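Local coordinates for protein putative enoyl-CoA hydratase (Streptomyces avermitilis, PDB 3GKB) that is probably an enoyl-CoA hydratase or related crotonase-superfamily enzyme that acts on acyl-CoA thioesters, at residues P28-G33 and F58-P63; P63-A68 and A265-L270; V111-K116 and A138-I143. All coordinates share one frame; numbering follows the deposited sequence.

Interaction 1 comes first along the chain: it brings the loop after strand 19-24, before helix 34-48, against the end of strand 55-60, closing a loop that contains that helix. Pro63 then passes the chain on to interaction 2, where residues 63-68 meet the short C-terminal helix 264-268 and close a loop of nearly two hundred residues. Interaction 3 is nested inside that long loop and pairs residues 111-116 with strand 139-141. Backbone bonds of Lys116 to Glu64 and Phe66 join interactions 2 and 3, while Asn30 bonds to Phe66 and Ser60 to Phe65, linking interactions 1 and 2. Together they tie the six-stranded sheet, the small three-stranded sheet and the C-terminal helices.

Interaction 1: residues P28-G33 and F58-P63; sequences PVNVIG and FSSADP
Val29 and Asp62 mark the closest backbone approach, 6.9 Å between their CA atoms, where an irregular loop passes the turn at the end of strand 55-60. At this distance the backbones do not pair, and side chains and water bridge the gap. Asn30 lies in the left-handed helical region, which asparagine tolerates well. Its amide and the carboxylate of Asp62 run alongside in opposing senses, their planes 65° apart, with Asn30 CG 3.9 Å from Asp62 CB. Asn30 ND2 comes within 2.9 Å of Ser60 OG, but at a poor angle; it donates instead to the carbonyls of Leu24 and Phe66, while Asn30 OD1 accepts from Asn26 N. Ser60 OG accepts from Asp62 N at 2.9 Å in an ST turn and bonds to Phe65 O, a double role suited to a short hydroxyl side chain, and Asp62 OD1 receives the backbone N-H groups of Glu64 and Phe65. With CG anti to the backbone N (chi1 -175°), the Asp62 carboxylate is carried out from the turn to the 28-30 loop. There Asp62 OD2 lies 3.1 Å from Pro28 O, two acceptors with no direct bond. One water lies within hydrogen-bonding distance of Pro28 O and, at 2.9 Å, of Asp62 OD1, and may donate to either. A second, 2.7 Å from Asn30 OD1 and 2.6 Å from Asp62 OD2, can bridge them, though it need not donate to both at once. An alanine in place of Asn30 would probably leave the Leu24 and Phe66 carbonyls without their amide donor and Asn26 N without its acceptor. In this acceptor-rich seam of the crotonase-like core, water probably eases the approach of carboxylate and carbonyl, while the buried amide ties the loop to strand 19-24 and to residues 63-68.

Interaction 2: residues P63-A68 and A265-L270; sequences PEFFLA and AGERDL
Arg268 presents NE and NH2 to the two oxygens of Glu64 in a salt bridge. Arg268 NE donates to Glu64 OE2 at 3.0 Å and Arg268 NH2 to Glu64 OE1 at 3.1 Å, the latter with an N-H...O angle of 158°. Both oxygens use their syn lone pairs, and the carboxylate and guanidinium planes are only 13° apart. Glutamate suits this place because its chain, extended beyond CG, carries the charge across to the helix. Lys116 adds a long, weak ion pair at OE2.

Glu267 faces inward. A water donates to both Glu267 OE1 (2.7 Å) and Ala68 O (2.8 Å), while Glu267 OE2 bonds to His69 NE2 and Gln262 N. The small CB of Ala68 lets this carboxylate come close, 3.7 Å from CB to Glu267 OE1.

Between these polar groups stands Phe65. Its CZ packs 3.4 Å from Glu267 CB, its edge points to Arg268 N, and Glu64 CG lies over one face toward the rim. The contact thus joins C-terminal helix 264-268 to the loop after strand 55-60 of the crotonase-like core, and the partners at His69, Gln262 and the water would probably stabilise a negative charge on the buried Glu267 carboxylate.

Interaction 3: residues V111-K116 and A138-I143; sequences VKLAGK and AGLGQI
Leu113 and Leu140 meet obliquely through a methyl and a branch point: Leu113 CD2 sits 3.9 Å from Leu140 CG. In Leu113, CG is anti to the backbone N (chi1 -180°), which puts it 4.0 Å from Ala138 CB. Leu140 behaves differently. Its CB starts away from residues 111-116, but its chi1 of -82°, with CG beside the backbone N and anti to the carbonyl carbon, sets CG beside Leu113 CD2. The two leucines pack against each other in the interior, whereas a small methyl fits at Ala138, whose CB is also 3.6 Å from Leu113 O and 3.7 Å from Gly115 O.

Beyond Ala138 the chains pair in parallel, with Lys116 opposite Gly139. Gly139 N donates to Gly115 O at 3.0 Å. Two CA-H...O contacts reinforce the pairing: Ala138 CA lies 3.3 Å from Gly115 O, and Lys116 CA 3.5 Å from Gly139 O. Lys116 CG stands on the face of the sheet to which a side chain at Gly139 would also point, so glycine spares this face a second group beside the lysine chain.

Leu113 ends a strand of the six-stranded sheet, beside strand 130-134, and the chain then crosses to strand 116-118 of the small sheet, next to strand 139-141, a step consistent with the spiral crotonase fold. Leu140 also packs on Ala122 and Val125 of helix 120-127, and Leu113 touches Phe66, so the leucine pair lies between that helix and the loop after strand 55-60.

Interaction 1: residues P28-G33 and F58-P63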
# COMPACT_ATOMS: atom_id res chain seq x y z
N PRO B 28 16.67 31.65 5.84
CA PRO B 28 15.44 32.10 5.16
C PRO B 28 14.48 31.01 4.63
O PRO B 28 13.36 31.35 4.26
CB PRO B 28 15.99 32.93 4.00
CG PRO B 28 17.30 32.28 3.68
CD PRO B 28 17.84 31.69 4.95
N VAL B 29 14.89 29.75 4.56
CA VAL B 29 14.04 28.72 3.95
C VAL B 29 13.97 27.41 4.73
O VAL B 29 13.55 26.41 4.19
CB VAL B 29 14.45 28.39 2.48
CG1 VAL B 29 14.31 29.61 1.58
CG2 VAL B 29 15.87 27.87 2.44
N ASN B 30 14.37 27.44 6.00
CA ASN B 30 14.37 26.24 6.84
C ASN B 30 15.23 25.11 6.26
O ASN B 30 14.83 23.93 6.23
CB ASN B 30 12.94 25.75 7.13
CG ASN B 30 12.34 26.42 8.36
OD1 ASN B 30 12.77 27.51 8.80
ND2 ASN B 30 11.31 25.78 8.93
N VAL B 31 16.44 25.46 5.84
CA VAL B 31 17.38 24.39 5.47
C VAL B 31 17.74 23.62 6.74
O VAL B 31 17.69 24.16 7.84
CB VAL B 31 18.67 24.85 4.74
CG1 VAL B 31 18.36 25.64 3.49
CG2 VAL B 31 19.59 25.58 5.65
N ILE B 32 18.03 22.35 6.56
CA ILE B 32 18.56 21.47 7.60
C ILE B 32 20.07 21.52 7.52
O ILE B 32 20.70 20.87 6.64
CB ILE B 32 18.14 20.02 7.39
CG1 ILE B 32 16.62 19.90 7.27
CG2 ILE B 32 18.67 19.15 8.54
CD1 ILE B 32 16.20 18.56 6.66
N GLY B 33 20.66 22.29 8.41
CA GLY B 33 22.12 22.39 8.51
C GLY B 33 22.65 21.58 9.67
O GLY B 33 21.88 20.90 10.40
N PHE B 58 5.56 18.35 15.22
CA PHE B 58 6.51 19.17 14.48
C PHE B 58 5.76 20.07 13.51
O PHE B 58 4.91 19.59 12.75
CB PHE B 58 7.45 18.30 13.65
CG PHE B 58 8.27 17.33 14.45
CD1 PHE B 58 9.48 17.71 14.98
CD2 PHE B 58 7.86 16.03 14.62
CE1 PHE B 58 10.27 16.78 15.68
CE2 PHE B 58 8.63 15.14 15.34
CZ PHE B 58 9.84 15.54 15.87
N SER B 59 6.10 21.35 13.53
CA SER B 59 5.53 22.30 12.59
C SER B 59 6.61 23.30 12.17
O SER B 59 7.71 23.32 12.71
CB SER B 59 4.31 23.01 13.21
OG SER B 59 4.69 23.87 14.27
N SER B 60 6.30 24.11 11.18
CA SER B 60 7.26 25.12 10.74
C SER B 60 6.81 26.56 11.01
O SER B 60 5.63 26.88 10.86
CB SER B 60 7.49 24.98 9.24
OG SER B 60 8.39 25.98 8.80
N ALA B 61 7.75 27.43 11.34
CA ALA B 61 7.50 28.88 11.42
C ALA B 61 7.60 29.58 10.05
O ALA B 61 7.17 30.74 9.89
CB ALA B 61 8.47 29.51 12.43
N ASP B 62 8.14 28.89 9.05
CA ASP B 62 8.36 29.49 7.71
C ASP B 62 7.06 29.39 6.90
O ASP B 62 6.49 28.31 6.79
CB ASP B 62 9.51 28.77 7.03
CG ASP B 62 9.92 29.39 5.70
OD1 ASP B 62 9.08 29.46 4.77
OD2 ASP B 62 11.12 29.75 5.59
N PRO B 63 6.59 30.52 6.33
CA PRO B 63 5.30 30.47 5.64
C PRO B 63 5.25 29.61 4.37
O PRO B 63 4.16 29.31 3.92
CB PRO B 63 5.00 31.95 5.30
CG PRO B 63 6.31 32.67 5.43
CD PRO B 63 7.15 31.88 6.40
O HOH W 1 10.53 31.24 3.03
O HOH W 2 12.69 29.97 7.71

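Interaction 2: residues P63-A68 and A265-L270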
# COMPACT_ATOMS: atom_id res chain seq x y z
N PRO B 63 6.59 30.52 6.33
CA PRO B 63 5.30 30.47 5.64
C PRO B 63 5.25 29.61 4.37
O PRO B 63 4.16 29.31 3.92
CB PRO B 63 5.00 31.95 5.30
CG PRO B 63 6.31 32.67 5.43
CD PRO B 63 7.15 31.88 6.40
N GLU B 64 6.39 29.27 3.77
CA GLU B 64 6.40 28.51 2.51
C GLU B 64 7.05 27.13 2.61
O GLU B 64 6.67 26.20 1.85
CB GLU B 64 7.12 29.33 1.44
CG GLU B 64 7.09 28.64 0.11
CD GLU B 64 7.34 29.56 -1.08
OE1 GLU B 64 7.64 30.76 -0.86
OE2 GLU B 64 7.21 29.04 -2.22
N PHE B 65 8.03 27.00 3.51
CA PHE B 65 8.84 25.76 3.65
C PHE B 65 8.71 25.13 5.03
O PHE B 65 8.80 25.80 6.05
CB PHE B 65 10.31 26.05 3.35
CG PHE B 65 10.49 26.69 2.02
CD1 PHE B 65 10.37 25.93 0.86
CD2 PHE B 65 10.65 28.05 1.92
CE1 PHE B 65 10.46 26.53 -0.37
CE2 PHE B 65 10.72 28.65 0.69
CZ PHE B 65 10.62 27.90 -0.45
N PHE B 66 8.47 23.82 5.06
CA PHE B 66 8.55 23.05 6.30
C PHE B 66 10.02 22.84 6.62
O PHE B 66 10.53 23.36 7.63
CB PHE B 66 7.80 21.72 6.14
CG PHE B 66 7.89 20.83 7.33
CD1 PHE B 66 7.02 21.00 8.41
CD2 PHE B 66 8.85 19.83 7.40
CE1 PHE B 66 7.12 20.18 9.50
CE2 PHE B 66 8.94 19.02 8.53
CZ PHE B 66 8.08 19.20 9.57
N LEU B 67 10.72 22.13 5.71
CA LEU B 67 12.18 21.98 5.73
C LEU B 67 12.62 21.89 4.28
O LEU B 67 12.17 21.03 3.57
CB LEU B 67 12.63 20.74 6.47
CG LEU B 67 12.52 20.75 8.00
CD1 LEU B 67 12.81 19.31 8.55
CD2 LEU B 67 13.44 21.83 8.64
N ALA B 68 13.44 22.82 3.84
CA ALA B 68 13.76 22.96 2.42
C ALA B 68 14.43 21.72 1.86
O ALA B 68 14.04 21.23 0.81
CB ALA B 68 14.64 24.16 2.21
N ALA B 265 13.04 32.62 -3.44
CA ALA B 265 12.68 32.54 -4.92
C ALA B 265 13.23 31.28 -5.61
O ALA B 265 12.55 30.67 -6.46
CB ALA B 265 13.11 33.80 -5.65
N GLY B 266 14.45 30.91 -5.26
CA GLY B 266 15.13 29.75 -5.82
C GLY B 266 14.49 28.46 -5.36
O GLY B 266 14.36 27.51 -6.14
N GLU B 267 14.08 28.40 -4.10
CA GLU B 267 13.46 27.18 -3.58
C GLU B 267 12.01 26.97 -4.02
O GLU B 267 11.52 25.85 -4.01
CB GLU B 267 13.51 27.17 -2.06
CG GLU B 267 14.92 27.10 -1.48
CD GLU B 267 15.55 25.71 -1.57
OE1 GLU B 267 14.83 24.69 -1.45
OE2 GLU B 267 16.77 25.63 -1.73
N ARG B 268 11.32 28.02 -4.42
CA ARG B 268 9.90 27.90 -4.72
C ARG B 268 9.66 26.82 -5.80
O ARG B 268 8.82 25.93 -5.63
CB ARG B 268 9.31 29.24 -5.15
CG ARG B 268 7.78 29.18 -5.44
CD ARG B 268 7.13 30.58 -5.41
NE ARG B 268 7.48 31.27 -4.17
CZ ARG B 268 8.09 32.45 -4.07
NH1 ARG B 268 8.40 33.18 -5.14
NH2 ARG B 268 8.37 32.94 -2.87
N ASP B 269 10.44 26.89 -6.89
CA ASP B 269 10.44 25.87 -7.93
C ASP B 269 11.85 25.31 -8.05
O ASP B 269 12.51 25.43 -9.09
CB ASP B 269 9.97 26.46 -9.29
CG ASP B 269 9.91 25.41 -10.44
OD1 ASP B 269 9.94 24.17 -10.19
OD2 ASP B 269 9.80 25.86 -11.62
N LEU B 270 12.32 24.67 -6.98
CA LEU B 270 13.67 24.13 -6.98
C LEU B 270 13.88 23.11 -8.11
O LEU B 270 15.00 22.98 -8.63
CB LEU B 270 14.04 23.54 -5.60
CG LEU B 270 15.47 23.09 -5.36
CD1 LEU B 270 16.46 24.28 -5.52
CD2 LEU B 270 15.61 22.43 -3.99
O HOH W 3 12.75 23.07 -0.87

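Interaction 3: residues V111-K116 and A138-I143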
# COMPACT_ATOMS: atom_id res chain seq x y z
N VAL B 111 3.67 15.05 12.28
CA VAL B 111 4.12 16.20 11.47
C VAL B 111 2.89 16.92 10.92
O VAL B 111 1.98 16.29 10.38
CB VAL B 111 5.05 15.77 10.30
CG1 VAL B 111 5.21 16.91 9.26
CG2 VAL B 111 6.44 15.28 10.82
N LYS B 112 2.87 18.23 11.10
CA LYS B 112 1.90 19.12 10.49
C LYS B 112 2.58 19.85 9.32
O LYS B 112 3.40 20.76 9.55
CB LYS B 112 1.39 20.13 11.50
CG LYS B 112 0.41 21.13 10.91
CD LYS B 112 -0.29 21.95 12.00
CE LYS B 112 0.64 22.92 12.66
NZ LYS B 112 -0.07 23.84 13.63
N LEU B 113 2.22 19.46 8.10
CA LEU B 113 2.87 19.94 6.88
C LEU B 113 1.96 20.90 6.13
O LEU B 113 0.99 20.49 5.50
CB LEU B 113 3.26 18.76 5.98
CG LEU B 113 3.96 19.14 4.65
CD1 LEU B 113 5.36 19.74 4.97
CD2 LEU B 113 4.08 17.97 3.71
N ALA B 114 2.33 22.18 6.17
CA ALA B 114 1.59 23.21 5.49
C ALA B 114 2.26 23.66 4.20
O ALA B 114 1.55 24.00 3.24
CB ALA B 114 1.34 24.41 6.42
N GLY B 115 3.58 23.58 4.14
CA GLY B 115 4.34 24.05 3.00
C GLY B 115 5.16 22.95 2.33
O GLY B 115 4.77 21.77 2.33
N LYS B 116 6.28 23.37 1.75
CA LYS B 116 7.13 22.48 0.97
C LYS B 116 8.24 21.84 1.81
O LYS B 116 8.92 22.52 2.61
CB LYS B 116 7.77 23.22 -0.21
CG LYS B 116 6.77 23.70 -1.24
CD LYS B 116 7.38 24.80 -2.08
CE LYS B 116 6.49 25.24 -3.22
NZ LYS B 116 5.26 25.88 -2.72
N ALA B 138 0.65 22.30 0.63
CA ALA B 138 1.77 21.44 0.98
C ALA B 138 2.38 20.81 -0.26
O ALA B 138 1.70 20.59 -1.27
CB ALA B 138 1.32 20.36 1.92
N GLY B 139 3.64 20.46 -0.15
CA GLY B 139 4.31 19.70 -1.20
C GLY B 139 5.46 18.86 -0.66
O GLY B 139 6.12 19.25 0.29
N LEU B 140 5.69 17.71 -1.29
CA LEU B 140 6.74 16.80 -0.92
C LEU B 140 7.49 16.36 -2.16
O LEU B 140 6.86 15.95 -3.15
CB LEU B 140 6.17 15.55 -0.26
CG LEU B 140 5.84 15.63 1.20
CD1 LEU B 140 4.96 14.46 1.57
CD2 LEU B 140 7.15 15.66 2.03
N GLY B 141 8.81 16.47 -2.12
CA GLY B 141 9.61 16.00 -3.23
C GLY B 141 10.97 15.49 -2.81
O GLY B 141 11.58 16.01 -1.86
N GLN B 142 11.47 14.50 -3.54
CA GLN B 142 12.85 14.04 -3.33
C GLN B 142 13.69 14.70 -4.42
O GLN B 142 13.73 14.23 -5.54
CB GLN B 142 12.97 12.51 -3.36
CG GLN B 142 12.21 11.76 -2.24
CD GLN B 142 12.71 12.00 -0.79
OE1 GLN B 142 12.00 11.64 0.17
NE2 GLN B 142 13.92 12.60 -0.61
N ILE B 143 14.33 15.81 -4.09
CA ILE B 143 15.07 16.62 -5.06
C ILE B 143 16.44 16.03 -5.45
O ILE B 143 17.07 16.50 -6.41
CB ILE B 143 15.28 18.05 -4.47
CG1 ILE B 143 15.71 19.06 -5.55
CG2 ILE B 143 16.33 18.03 -3.36
CD1 ILE B 143 14.61 19.49 -6.48